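Local structure of methylglyoxal reductase (NADPH-dependent) (Candida albicans SC5314, 6KWS) at residues I13-V18 with L42-N47; N106-I111 with K173-F178; A133-E136 with N140-I143; S220-K225 with D275-K280; H247-E252 with E314-E319. The protein probably reduces methylglyoxal, using NADPH as the electron donor. The protein carries 1 engineered substitution. All coordinates share one frame; numbering follows the deposited sequence.

Contact 1. Residues I13-V18 with L42-N47; sequences IAQHVV and LKLFNN
F45 and V18 carry the meeting of helix 12-23 with the end of helix 35-44. Methyl CG1 of V18 comes obliquely against the far end of the phenyl ring, 3.7 Å from CE2 of F45 and 3.8 Å from its CZ. A first torsion of 164° sets that methyl opposite the backbone N of V18, on the side from which the ring arrives. Near the ring plane, at its edge, sits the carbonyl O of Q15, 4.0 Å from CZ of F45. The third touch is slight: the Q15 chain, extended beyond CG, crosses L44 at about a right angle and leaves OE1 of Q15 4.1 Å from CD1 of L44.

Further out, F203 meets the F45 ring edge-to-face, and K19, L22 and L51 also touch it. The helix behind F45 stops in a Schellman motif, with N46 at positive phi, N47 N bonded to L42 O at 2.7 Å and N46 N to K43 O. The arrangement is that of the first two helices of a Rossmann fold lying side by side on one face of the parallel sheet, the first of them beginning at the NADPH-binding residues F12 and I13.

Contact 2. Residues N106-I111 with K173-F178; sequences NVLQAI and KAAWDF
L108 and A175 mark where the two helices come closest, their CA atoms 7.4 Å apart. The segments 106-111 and 173-178 run in nearly the same direction, with a crossing angle of -28° and an axis separation of 10.3 Å, a spacing that leaves room for a leucine and a phenylalanine to fit between the backbones.

L108 and F178 fill that space by sliding past each other in opposite directions. The CB of L108 stands squarely over the ring of F178, 3.8 Å from its centroid and almost on the ring normal, a CH-pi contact. Beyond it, CD1 of L108 continues to the neighbouring helix, where it lies 3.7 Å from CB of F178 and 3.9 Å from CB of A175; the small alanine admits the branch close to its own backbone. A first torsion of -178°, with CG anti to the backbone N, sends the F178 ring toward helix 106-111, against L108. At the ring edge, in its plane, OE1 of Q109 approaches CE2 of F178 at 3.8 Å, with amide and ring planes 76° apart.

On the sheet side, V107 and I111 rest on F78, while W176 rests on L189 and T191. Two such neighbouring helices, each leading into the next parallel strand, are characteristic of the second beta-alpha-beta half of a Rossmann fold.

Contact 3. Residues A133-E136 with N140-I143; sequences ASKE and NAII
K135 and A141 join a single helical turn to the short strand that follows it. That strand, 142-143, pairs in parallel with 306-307 in a two-stranded sheet separate from the main Rossmann sheet, and so ties a segment following strand 120-124 to the C-terminal part of the chain.

The lysine carries most of the contact with its aliphatic part. Its chain, bent at three successive torsions, runs past I143, the two side chains pointing in opposite directions, and this brings CD of K135 to 3.7 Å from CG1 of I143 and equally 3.7 Å from CB of A141. That same alanine methyl also faces the helix backbone, 3.6 Å from the carbonyl O of K135. At the end of the chain NZ of K135 makes a weak hydrogen bond of 3.3 Å to I142 O, but its stronger partner is the carboxylate of D147, with which it forms a salt bridge.

E136 leaves its backbone in another direction and meets I143 at about a right angle. The carboxylate is held from outside the two segments, OE1 by a salt bridge to R267 and OE2 by a hydrogen bond with the hydroxyl of Y127; this anchoring leaves the group beside the isoleucine. The methyl CD1 of I143 ends against E136, 3.9 Å from its OE2 and 4.0 Å from its CA.

Contact 4. Residues S220-K225 with D275-K280; sequences SILKLK and DIINDK
I277 is stretched out by its torsions, chi1 at -63° and chi2 at 176°, and this conformation pushes its CD1 methyl beyond the surface of helix 270-280 toward I221 and L222. On the other side, I221 has chi1 at -60°, which leaves its CG2 branch opposite the backbone N and turned to the incoming methyl. The two meet with CD1 of I277 3.9 Å from CG2 of I221. L222 completes the apolar group from the next position along, its CD2 branch making the touch at 4.1 Å from CD1 of I277. One methyl thus meets two consecutive residues, and the side chains pass each other at a slant.

The contact is small, burying about 103 Å² in all; L224 N bonds back to I221 O at 3.1 Å. The backbones stay well apart, with 8.8 Å between CA of L222 and CA of I277. I277 is buried from other directions too, by V331 of helix 323-337 and by I288. Such a small hydrophobic core, built from helices 216-222, 270-280 and 323-337, is consistent with the C-terminal, substrate-binding domain of extended short-chain dehydrogenases.

Contact 5. Residues H247-E252 with E314-E319; sequences HIIAFE and ELLGFE
I249 and L316 form the closely packed side of this contact. The isoleucine points from helix 240-252 to the last turn of helix 310-316, and its CG2 branch lies 4.0 Å from CD2 of L316 and also 4.0 Å from the carbonyl O of L315. The two backbones come near here, with CA of I249 only 6.3 Å from CA of L316. L316 is buried: besides I249, it touches A246, three residues before I249 on helix 240-252, and I261 and L263 of strand 260-269. The L315 carbonyl has a polar partner of its own in ND2 of N253, just past the end of helix 240-252.

That helix links strand 234-239 to strand 260-269 and packs alongside the first Rossmann helix, H247 resting on V17. Helix 310-316, a late part of the chain folded back onto the nucleotide-binding domain, packs against it at I249.

Toward solvent the contact thins: F318 is partly exposed and has 18 Å² covered, against 36 Å² for L316. I249 uses its second branch there, CG1 lying 4.1 Å from CE2 of F318 in an oblique approach. The phenylalanine follows G317, whose positive phi (55°) takes the chain out of the helix, and a first torsion of 63° sets CG of F318 between the backbone N and the carbonyl carbon. K245 adds a cation-pi contact to this ring, and E314 and E319, flanking the L315-F318 run, are exposed.

In the fold
Contacts 1 and 5 are the pair in direct touch: V17 O of helix 12-23 lies 3.8 Å from I248 CD1, although their centres are about 20 Å apart. Contact 1 includes I13 of the NADPH site, which is empty in this chain, and the side chain of F318 in contact 5 stands about 11 Å from that of I13. Contact 2 belongs to the other helical layer of the Rossmann fold, its centre about 27 Å from that of contact 1; there A175 is about 11 Å, side chain to side chain, from the cofactor-binding K168. Contacts 3 and 4 lie away from the annotated sites. The segments of contacts 4 and 5 alternate along the chain, interlacing the C-terminal region with the nucleotide-binding domain.

Contact 1. Residues I13-V18 with L42-N47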
# COMPACT_ATOMS: atom_id res chain seq x y z
N ILE A 13 1.63 -5.69 -0.79
CA ILE A 13 0.44 -5.51 -1.62
C ILE A 13 0.62 -6.21 -2.96
O ILE A 13 -0.32 -6.82 -3.48
CB ILE A 13 0.13 -4.02 -1.81
CG1 ILE A 13 -0.07 -3.31 -0.46
CG2 ILE A 13 -1.04 -3.85 -2.71
CD1 ILE A 13 -0.22 -1.78 -0.60
N ALA A 14 1.83 -6.16 -3.52
CA ALA A 14 2.01 -6.54 -4.92
C ALA A 14 1.73 -8.03 -5.13
O ALA A 14 0.99 -8.40 -6.05
CB ALA A 14 3.42 -6.19 -5.39
N GLN A 15 2.31 -8.88 -4.29
CA GLN A 15 2.04 -10.31 -4.38
C GLN A 15 0.54 -10.58 -4.44
O GLN A 15 0.08 -11.46 -5.18
CB GLN A 15 2.68 -11.05 -3.21
CG GLN A 15 4.20 -10.94 -3.17
CD GLN A 15 4.87 -12.11 -2.45
OE1 GLN A 15 4.20 -13.04 -1.98
NE2 GLN A 15 6.19 -12.05 -2.34
N HIS A 16 -0.23 -9.83 -3.66
CA HIS A 16 -1.68 -10.03 -3.67
C HIS A 16 -2.28 -9.60 -5.00
O HIS A 16 -3.13 -10.30 -5.56
CB HIS A 16 -2.30 -9.27 -2.51
CG HIS A 16 -2.21 -10.00 -1.21
ND1 HIS A 16 -2.91 -11.16 -0.95
CD2 HIS A 16 -1.48 -9.75 -0.09
CE1 HIS A 16 -2.63 -11.58 0.27
NE2 HIS A 16 -1.76 -10.75 0.81
N VAL A 17 -1.83 -8.46 -5.53
CA VAL A 17 -2.26 -8.04 -6.86
C VAL A 17 -1.94 -9.12 -7.89
O VAL A 17 -2.77 -9.49 -8.72
CB VAL A 17 -1.60 -6.69 -7.22
CG1 VAL A 17 -1.72 -6.42 -8.72
CG2 VAL A 17 -2.23 -5.56 -6.39
N VAL A 18 -0.72 -9.66 -7.82
CA VAL A 18 -0.29 -10.68 -8.78
C VAL A 18 -1.21 -11.89 -8.71
O VAL A 18 -1.70 -12.38 -9.75
CB VAL A 18 1.18 -11.06 -8.52
CG1 VAL A 18 1.53 -12.35 -9.22
CG2 VAL A 18 2.09 -9.94 -9.00
N LEU A 42 8.19 -16.87 -9.09
CA LEU A 42 7.58 -17.85 -9.98
C LEU A 42 7.37 -19.18 -9.27
O LEU A 42 6.42 -19.90 -9.59
CB LEU A 42 8.40 -18.03 -11.26
CG LEU A 42 8.78 -16.81 -12.11
CD1 LEU A 42 9.10 -17.26 -13.52
CD2 LEU A 42 7.74 -15.70 -12.14
N LYS A 43 8.20 -19.51 -8.27
CA LYS A 43 8.03 -20.79 -7.58
C LYS A 43 6.83 -20.76 -6.62
O LYS A 43 6.09 -21.75 -6.53
CB LYS A 43 9.30 -21.15 -6.83
CG LYS A 43 10.45 -21.56 -7.71
CD LYS A 43 11.43 -22.36 -6.89
CE LYS A 43 12.82 -21.76 -6.96
NZ LYS A 43 13.82 -22.84 -6.75
N LEU A 44 6.65 -19.67 -5.88
CA LEU A 44 5.45 -19.54 -5.04
C LEU A 44 4.19 -19.86 -5.82
O LEU A 44 3.30 -20.56 -5.32
CB LEU A 44 5.37 -18.13 -4.46
CG LEU A 44 6.40 -17.85 -3.36
CD1 LEU A 44 6.40 -16.38 -2.92
CD2 LEU A 44 6.17 -18.78 -2.17
N PHE A 45 4.09 -19.38 -7.06
CA PHE A 45 2.91 -19.62 -7.88
C PHE A 45 3.04 -20.87 -8.73
O PHE A 45 2.15 -21.14 -9.55
CB PHE A 45 2.62 -18.39 -8.76
CG PHE A 45 2.08 -17.21 -7.99
CD1 PHE A 45 0.73 -17.13 -7.67
CD2 PHE A 45 2.92 -16.19 -7.58
CE1 PHE A 45 0.24 -16.05 -6.96
CE2 PHE A 45 2.44 -15.11 -6.86
CZ PHE A 45 1.09 -15.04 -6.55
N ASN A 46 4.12 -21.63 -8.57
CA ASN A 46 4.33 -22.87 -9.30
C ASN A 46 4.43 -22.65 -10.80
O ASN A 46 3.89 -23.42 -11.59
CB ASN A 46 3.24 -23.90 -8.97
CG ASN A 46 3.38 -24.44 -7.56
OD1 ASN A 46 4.45 -24.90 -7.16
ND2 ASN A 46 2.29 -24.37 -6.79
N ASN A 47 5.15 -21.59 -11.19
CA ASN A 47 5.52 -21.30 -12.57
C ASN A 47 4.34 -21.44 -13.55
O ASN A 47 4.42 -22.27 -14.48
CB ASN A 47 6.70 -22.16 -13.01
CG ASN A 47 7.81 -22.20 -11.98
OD1 ASN A 47 7.76 -22.99 -11.03
ND2 ASN A 47 8.82 -21.36 -12.17

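Contact 2. Residues N106-I111 with K173-F178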
# COMPACT_ATOMS: atom_id res chain seq x y z
N ASN A 106 10.90 9.75 -13.18
CA ASN A 106 11.61 8.82 -14.05
C ASN A 106 10.71 7.69 -14.52
O ASN A 106 10.74 7.31 -15.70
CB ASN A 106 12.84 8.26 -13.33
CG ASN A 106 13.93 9.31 -13.11
OD1 ASN A 106 14.05 10.28 -13.85
ND2 ASN A 106 14.75 9.10 -12.07
N VAL A 107 9.87 7.14 -13.63
CA VAL A 107 8.99 6.04 -14.01
C VAL A 107 8.00 6.49 -15.08
O VAL A 107 7.85 5.85 -16.12
CB VAL A 107 8.25 5.48 -12.77
CG1 VAL A 107 7.23 4.43 -13.15
CG2 VAL A 107 9.23 4.92 -11.77
N LEU A 108 7.32 7.61 -14.83
CA LEU A 108 6.34 8.12 -15.79
C LEU A 108 7.01 8.56 -17.08
O LEU A 108 6.44 8.40 -18.17
CB LEU A 108 5.56 9.27 -15.18
CG LEU A 108 4.63 8.87 -14.05
CD1 LEU A 108 4.14 10.14 -13.40
CD2 LEU A 108 3.47 8.01 -14.56
N GLN A 109 8.23 9.11 -16.99
CA GLN A 109 8.95 9.46 -18.21
C GLN A 109 9.20 8.23 -19.08
O GLN A 109 8.97 8.27 -20.30
CB GLN A 109 10.26 10.17 -17.87
CG GLN A 109 10.95 10.73 -19.11
CD GLN A 109 10.40 12.08 -19.51
OE1 GLN A 109 10.26 12.97 -18.67
NE2 GLN A 109 10.04 12.24 -20.79
N ALA A 110 9.63 7.11 -18.48
CA ALA A 110 9.81 5.90 -19.28
C ALA A 110 8.50 5.48 -19.94
O ALA A 110 8.48 5.13 -21.12
CB ALA A 110 10.37 4.77 -18.42
N ILE A 111 7.40 5.53 -19.20
CA ILE A 111 6.13 5.18 -19.82
C ILE A 111 5.79 6.17 -20.92
O ILE A 111 5.22 5.81 -21.95
CB ILE A 111 5.03 5.08 -18.75
CG1 ILE A 111 5.44 4.04 -17.70
CG2 ILE A 111 3.67 4.74 -19.38
CD1 ILE A 111 4.64 4.11 -16.41
N LYS A 173 2.16 14.22 -5.69
CA LYS A 173 2.08 15.53 -6.31
C LYS A 173 2.86 15.52 -7.63
O LYS A 173 2.41 16.08 -8.63
CB LYS A 173 2.62 16.60 -5.36
CG LYS A 173 2.15 18.00 -5.60
CD LYS A 173 3.15 18.82 -6.33
CE LYS A 173 2.93 20.23 -6.21
NZ LYS A 173 2.72 20.58 -4.87
N ALA A 174 3.97 14.79 -7.65
CA ALA A 174 4.81 14.76 -8.84
C ALA A 174 4.13 14.00 -9.98
O ALA A 174 4.26 14.38 -11.15
CB ALA A 174 6.16 14.14 -8.49
N ALA A 175 3.42 12.91 -9.67
CA ALA A 175 2.73 12.15 -10.71
C ALA A 175 1.65 12.98 -11.39
O ALA A 175 1.55 12.98 -12.62
CB ALA A 175 2.12 10.88 -10.13
N TRP A 176 0.81 13.68 -10.61
CA TRP A 176 -0.23 14.49 -11.23
C TRP A 176 0.36 15.66 -11.98
O TRP A 176 -0.13 16.03 -13.06
CB TRP A 176 -1.23 14.99 -10.18
CG TRP A 176 -2.04 13.90 -9.57
CD1 TRP A 176 -1.99 13.48 -8.28
CD2 TRP A 176 -3.00 13.06 -10.23
NE1 TRP A 176 -2.87 12.46 -8.08
CE2 TRP A 176 -3.50 12.17 -9.26
CE3 TRP A 176 -3.48 12.98 -11.54
CZ2 TRP A 176 -4.46 11.20 -9.56
CZ3 TRP A 176 -4.45 12.03 -11.83
CH2 TRP A 176 -4.93 11.15 -10.85
N ASP A 177 1.43 16.26 -11.43
CA ASP A 177 2.16 17.27 -12.20
C ASP A 177 2.57 16.72 -13.55
O ASP A 177 2.44 17.40 -14.57
CB ASP A 177 3.39 17.78 -11.44
CG ASP A 177 3.02 18.70 -10.29
OD1 ASP A 177 3.95 19.13 -9.56
OD2 ASP A 177 1.81 18.98 -10.10
N PHE A 178 3.03 15.47 -13.60
CA PHE A 178 3.57 14.96 -14.84
C PHE A 178 2.49 14.90 -15.91
O PHE A 178 2.68 15.39 -17.02
CB PHE A 178 4.19 13.58 -14.65
CG PHE A 178 4.81 13.03 -15.90
CD1 PHE A 178 4.03 12.42 -16.89
CD2 PHE A 178 6.17 13.14 -16.12
CE1 PHE A 178 4.59 11.94 -18.05
CE2 PHE A 178 6.74 12.65 -17.29
CZ PHE A 178 5.95 12.05 -18.25

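Contact 3. Residues A133-E136 with N140-I143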
# COMPACT_ATOMS: atom_id res chain seq x y z
N ALA A 133 -1.90 16.41 9.22
CA ALA A 133 -1.92 15.96 10.61
C ALA A 133 -2.95 16.72 11.45
O ALA A 133 -3.70 16.11 12.22
CB ALA A 133 -0.53 16.07 11.24
N SER A 134 -2.99 18.05 11.31
CA SER A 134 -3.93 18.82 12.13
C SER A 134 -5.38 18.47 11.82
O SER A 134 -6.24 18.51 12.71
CB SER A 134 -3.70 20.32 11.93
OG SER A 134 -4.36 20.75 10.74
N LYS A 135 -5.67 18.12 10.57
CA LYS A 135 -7.03 17.74 10.22
C LYS A 135 -7.38 16.34 10.73
O LYS A 135 -8.48 16.13 11.27
CB LYS A 135 -7.24 17.81 8.71
CG LYS A 135 -8.48 18.56 8.36
CD LYS A 135 -9.35 17.81 7.41
CE LYS A 135 -9.44 18.59 6.11
NZ LYS A 135 -10.83 18.98 5.79
N GLU A 136 -6.47 15.38 10.57
CA GLU A 136 -6.72 14.00 11.00
C GLU A 136 -7.03 13.93 12.50
O GLU A 136 -7.79 13.06 12.95
CB GLU A 136 -5.52 13.12 10.65
CG GLU A 136 -5.49 11.76 11.33
CD GLU A 136 -6.22 10.69 10.51
OE1 GLU A 136 -5.92 9.48 10.68
OE2 GLU A 136 -7.09 11.07 9.71
N ASN A 140 -14.08 16.89 14.39
CA ASN A 140 -15.13 17.52 13.61
C ASN A 140 -14.82 17.56 12.12
O ASN A 140 -15.68 17.95 11.32
CB ASN A 140 -15.39 18.94 14.11
CG ASN A 140 -15.91 18.97 15.54
OD1 ASN A 140 -16.80 18.19 15.91
ND2 ASN A 140 -15.34 19.85 16.37
N ALA A 141 -13.61 17.16 11.71
CA ALA A 141 -13.21 17.20 10.32
C ALA A 141 -13.77 16.02 9.52
O ALA A 141 -13.93 14.90 10.03
CB ALA A 141 -11.69 17.24 10.22
N ILE A 142 -14.07 16.27 8.24
CA ILE A 142 -14.32 15.24 7.24
C ILE A 142 -13.18 15.23 6.23
O ILE A 142 -12.76 16.29 5.75
CB ILE A 142 -15.65 15.47 6.50
CG1 ILE A 142 -16.82 15.41 7.46
CG2 ILE A 142 -15.81 14.42 5.44
CD1 ILE A 142 -18.15 15.63 6.78
N ILE A 143 -12.69 14.04 5.88
CA ILE A 143 -11.57 13.90 4.94
C ILE A 143 -11.98 13.01 3.78
O ILE A 143 -12.44 11.88 3.98
CB ILE A 143 -10.32 13.33 5.62
CG1 ILE A 143 -9.88 14.25 6.75
CG2 ILE A 143 -9.23 13.17 4.58
CD1 ILE A 143 -8.57 13.81 7.42

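Contact 4. Residues S220-K225 with D275-K280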
# COMPACT_ATOMS: atom_id res chain seq x y z
N SER A 220 3.65 -6.41 16.85
CA SER A 220 4.27 -5.87 18.06
C SER A 220 3.40 -6.13 19.29
O SER A 220 3.94 -6.28 20.39
CB SER A 220 4.55 -4.39 17.88
OG SER A 220 3.37 -3.64 18.05
N ILE A 221 2.08 -6.21 19.11
CA ILE A 221 1.20 -6.65 20.20
C ILE A 221 1.59 -8.05 20.68
O ILE A 221 1.62 -8.32 21.88
CB ILE A 221 -0.27 -6.62 19.76
CG1 ILE A 221 -0.73 -5.22 19.35
CG2 ILE A 221 -1.14 -7.19 20.86
CD1 ILE A 221 -0.50 -4.18 20.37
N LEU A 222 1.87 -8.96 19.74
CA LEU A 222 2.13 -10.35 20.13
C LEU A 222 3.40 -10.52 20.93
O LEU A 222 3.59 -11.58 21.54
CB LEU A 222 2.19 -11.26 18.90
CG LEU A 222 0.90 -11.33 18.09
CD1 LEU A 222 1.04 -12.22 16.88
CD2 LEU A 222 -0.21 -11.81 18.97
N LYS A 223 4.29 -9.53 20.97
CA LYS A 223 5.52 -9.64 21.74
C LYS A 223 5.43 -8.97 23.10
O LYS A 223 6.45 -8.85 23.78
CB LYS A 223 6.69 -9.06 20.95
CG LYS A 223 6.89 -9.70 19.60
CD LYS A 223 8.06 -9.04 18.92
CE LYS A 223 7.96 -9.17 17.42
NZ LYS A 223 8.57 -7.96 16.81
N LEU A 224 4.25 -8.54 23.53
CA LEU A 224 4.11 -7.95 24.84
C LEU A 224 3.87 -9.02 25.90
O LEU A 224 3.20 -10.02 25.65
CB LEU A 224 2.96 -6.94 24.85
CG LEU A 224 3.13 -5.85 23.80
CD1 LEU A 224 1.97 -4.87 23.86
CD2 LEU A 224 4.48 -5.15 23.98
N LYS A 225 4.42 -8.78 27.11
CA LYS A 225 4.22 -9.53 28.35
C LYS A 225 2.99 -8.98 29.10
O LYS A 225 2.65 -7.80 28.96
CB LYS A 225 5.46 -9.43 29.23
CG LYS A 225 6.79 -9.52 28.47
CD LYS A 225 7.94 -9.92 29.40
CE LYS A 225 8.88 -10.94 28.73
NZ LYS A 225 8.35 -12.34 28.63
N ASP A 275 -7.94 -6.23 22.12
CA ASP A 275 -9.26 -6.81 22.39
C ASP A 275 -9.58 -7.95 21.42
O ASP A 275 -10.06 -9.01 21.84
CB ASP A 275 -10.35 -5.74 22.32
CG ASP A 275 -10.34 -4.80 23.52
OD1 ASP A 275 -9.64 -5.10 24.53
OD2 ASP A 275 -11.03 -3.74 23.46
N ILE A 276 -9.36 -7.74 20.11
CA ILE A 276 -9.65 -8.78 19.13
C ILE A 276 -8.83 -10.02 19.42
O ILE A 276 -9.34 -11.15 19.38
CB ILE A 276 -9.41 -8.29 17.70
CG1 ILE A 276 -10.43 -7.21 17.31
CG2 ILE A 276 -9.47 -9.45 16.74
CD1 ILE A 276 -10.32 -6.75 15.85
N ILE A 277 -7.54 -9.84 19.72
CA ILE A 277 -6.65 -10.97 19.92
C ILE A 277 -7.04 -11.72 21.20
O ILE A 277 -7.18 -12.95 21.19
CB ILE A 277 -5.18 -10.50 19.94
CG1 ILE A 277 -4.82 -9.89 18.58
CG2 ILE A 277 -4.21 -11.65 20.30
CD1 ILE A 277 -3.41 -9.30 18.51
N ASN A 278 -7.25 -10.98 22.29
CA ASN A 278 -7.64 -11.62 23.55
C ASN A 278 -8.95 -12.39 23.42
O ASN A 278 -9.12 -13.42 24.08
CB ASN A 278 -7.71 -10.59 24.68
CG ASN A 278 -6.37 -10.39 25.37
OD1 ASN A 278 -5.71 -11.37 25.73
ND2 ASN A 278 -5.96 -9.14 25.58
N ASP A 279 -9.85 -11.97 22.51
CA ASP A 279 -11.12 -12.67 22.36
C ASP A 279 -11.13 -13.77 21.29
O ASP A 279 -12.04 -14.60 21.28
CB ASP A 279 -12.24 -11.65 22.06
CG ASP A 279 -12.87 -11.08 23.36
OD1 ASP A 279 -13.58 -11.86 24.07
OD2 ASP A 279 -12.64 -9.87 23.69
N LYS A 280 -10.13 -13.86 20.42
CA LYS A 280 -10.16 -14.90 19.40
C LYS A 280 -9.05 -15.93 19.54
O LYS A 280 -9.08 -16.95 18.84
CB LYS A 280 -10.11 -14.27 17.99
CG LYS A 280 -11.18 -13.23 17.74
CD LYS A 280 -12.53 -13.85 17.54
CE LYS A 280 -13.63 -12.89 17.95
NZ LYS A 280 -14.94 -13.25 17.34

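Contact 5. Residues H247-E252 with E314-E319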
# COMPACT_ATOMS: atom_id res chain seq x y z
N HIS A 247 -6.42 -2.04 -6.80
CA HIS A 247 -5.52 -1.84 -7.93
C HIS A 247 -6.09 -2.42 -9.21
O HIS A 247 -5.90 -1.84 -10.29
CB HIS A 247 -4.15 -2.46 -7.65
CG HIS A 247 -3.30 -1.62 -6.76
ND1 HIS A 247 -3.53 -1.49 -5.40
CD2 HIS A 247 -2.23 -0.83 -7.03
CE1 HIS A 247 -2.64 -0.67 -4.88
NE2 HIS A 247 -1.84 -0.26 -5.85
N ILE A 248 -6.79 -3.55 -9.12
CA ILE A 248 -7.29 -4.15 -10.34
C ILE A 248 -8.57 -3.47 -10.79
O ILE A 248 -8.73 -3.17 -11.98
CB ILE A 248 -7.47 -5.66 -10.15
CG1 ILE A 248 -6.09 -6.32 -10.11
CG2 ILE A 248 -8.34 -6.23 -11.26
CD1 ILE A 248 -6.05 -7.61 -9.32
N ILE A 249 -9.49 -3.19 -9.87
CA ILE A 249 -10.68 -2.46 -10.28
C ILE A 249 -10.29 -1.10 -10.85
O ILE A 249 -10.99 -0.56 -11.71
CB ILE A 249 -11.68 -2.31 -9.10
CG1 ILE A 249 -12.00 -3.67 -8.46
CG2 ILE A 249 -12.97 -1.65 -9.57
CD1 ILE A 249 -12.71 -4.63 -9.37
N ALA A 250 -9.13 -0.57 -10.44
CA ALA A 250 -8.76 0.78 -10.82
C ALA A 250 -8.51 0.93 -12.31
O ALA A 250 -8.70 2.03 -12.86
CB ALA A 250 -7.53 1.23 -10.04
N PHE A 251 -8.06 -0.13 -13.00
CA PHE A 251 -7.93 -0.04 -14.45
C PHE A 251 -9.01 -0.79 -15.22
O PHE A 251 -9.18 -0.53 -16.42
CB PHE A 251 -6.54 -0.51 -14.90
CG PHE A 251 -6.32 -2.00 -14.79
CD1 PHE A 251 -6.82 -2.87 -15.76
CD2 PHE A 251 -5.59 -2.52 -13.75
CE1 PHE A 251 -6.62 -4.24 -15.67
CE2 PHE A 251 -5.38 -3.89 -13.65
CZ PHE A 251 -5.89 -4.75 -14.62
N GLU A 252 -9.76 -1.69 -14.58
CA GLU A 252 -10.81 -2.40 -15.29
C GLU A 252 -12.09 -1.57 -15.39
O GLU A 252 -12.83 -1.69 -16.37
CB GLU A 252 -11.13 -3.72 -14.59
CG GLU A 252 -10.07 -4.80 -14.68
CD GLU A 252 -10.57 -6.13 -14.11
OE1 GLU A 252 -11.33 -6.10 -13.10
OE2 GLU A 252 -10.22 -7.20 -14.67
N GLU A 314 -18.05 3.67 -3.91
CA GLU A 314 -18.88 3.52 -5.09
C GLU A 314 -18.05 3.10 -6.29
O GLU A 314 -18.48 2.28 -7.11
CB GLU A 314 -19.62 4.82 -5.41
CG GLU A 314 -20.57 5.32 -4.32
CD GLU A 314 -21.35 6.57 -4.76
OE1 GLU A 314 -21.07 7.12 -5.86
OE2 GLU A 314 -22.24 7.00 -3.98
N LEU A 315 -16.85 3.65 -6.41
CA LEU A 315 -16.02 3.34 -7.56
C LEU A 315 -15.64 1.86 -7.58
O LEU A 315 -15.53 1.26 -8.66
CB LEU A 315 -14.80 4.24 -7.54
CG LEU A 315 -14.14 4.63 -8.85
CD1 LEU A 315 -15.16 4.87 -9.95
CD2 LEU A 315 -13.32 5.88 -8.57
N LEU A 316 -15.47 1.26 -6.40
CA LEU A 316 -14.96 -0.11 -6.29
C LEU A 316 -16.08 -1.13 -6.21
O LEU A 316 -15.98 -2.21 -6.79
CB LEU A 316 -14.04 -0.23 -5.07
CG LEU A 316 -12.95 0.83 -5.12
CD1 LEU A 316 -12.09 0.84 -3.87
CD2 LEU A 316 -12.09 0.69 -6.40
N GLY A 317 -17.15 -0.81 -5.50
CA GLY A 317 -18.30 -1.69 -5.39
C GLY A 317 -18.03 -3.11 -4.90
O GLY A 317 -18.46 -4.06 -5.55
N PHE A 318 -17.35 -3.27 -3.77
CA PHE A 318 -17.25 -4.59 -3.15
C PHE A 318 -17.07 -4.41 -1.65
O PHE A 318 -16.61 -3.36 -1.18
CB PHE A 318 -16.13 -5.46 -3.75
CG PHE A 318 -14.71 -4.93 -3.57
CD1 PHE A 318 -13.98 -5.22 -2.42
CD2 PHE A 318 -14.10 -4.20 -4.59
CE1 PHE A 318 -12.66 -4.75 -2.27
CE2 PHE A 318 -12.79 -3.74 -4.45
CZ PHE A 318 -12.06 -4.01 -3.29
N GLU A 319 -17.47 -5.44 -0.91
CA GLU A 319 -17.40 -5.44 0.55
C GLU A 319 -15.96 -5.64 1.02
O GLU A 319 -15.26 -6.55 0.57
CB GLU A 319 -18.31 -6.55 1.09
CG GLU A 319 -18.21 -6.85 2.60
CD GLU A 319 -18.40 -8.36 2.94
OE1 GLU A 319 -19.56 -8.74 3.23
OE2 GLU A 319 -17.41 -9.14 2.93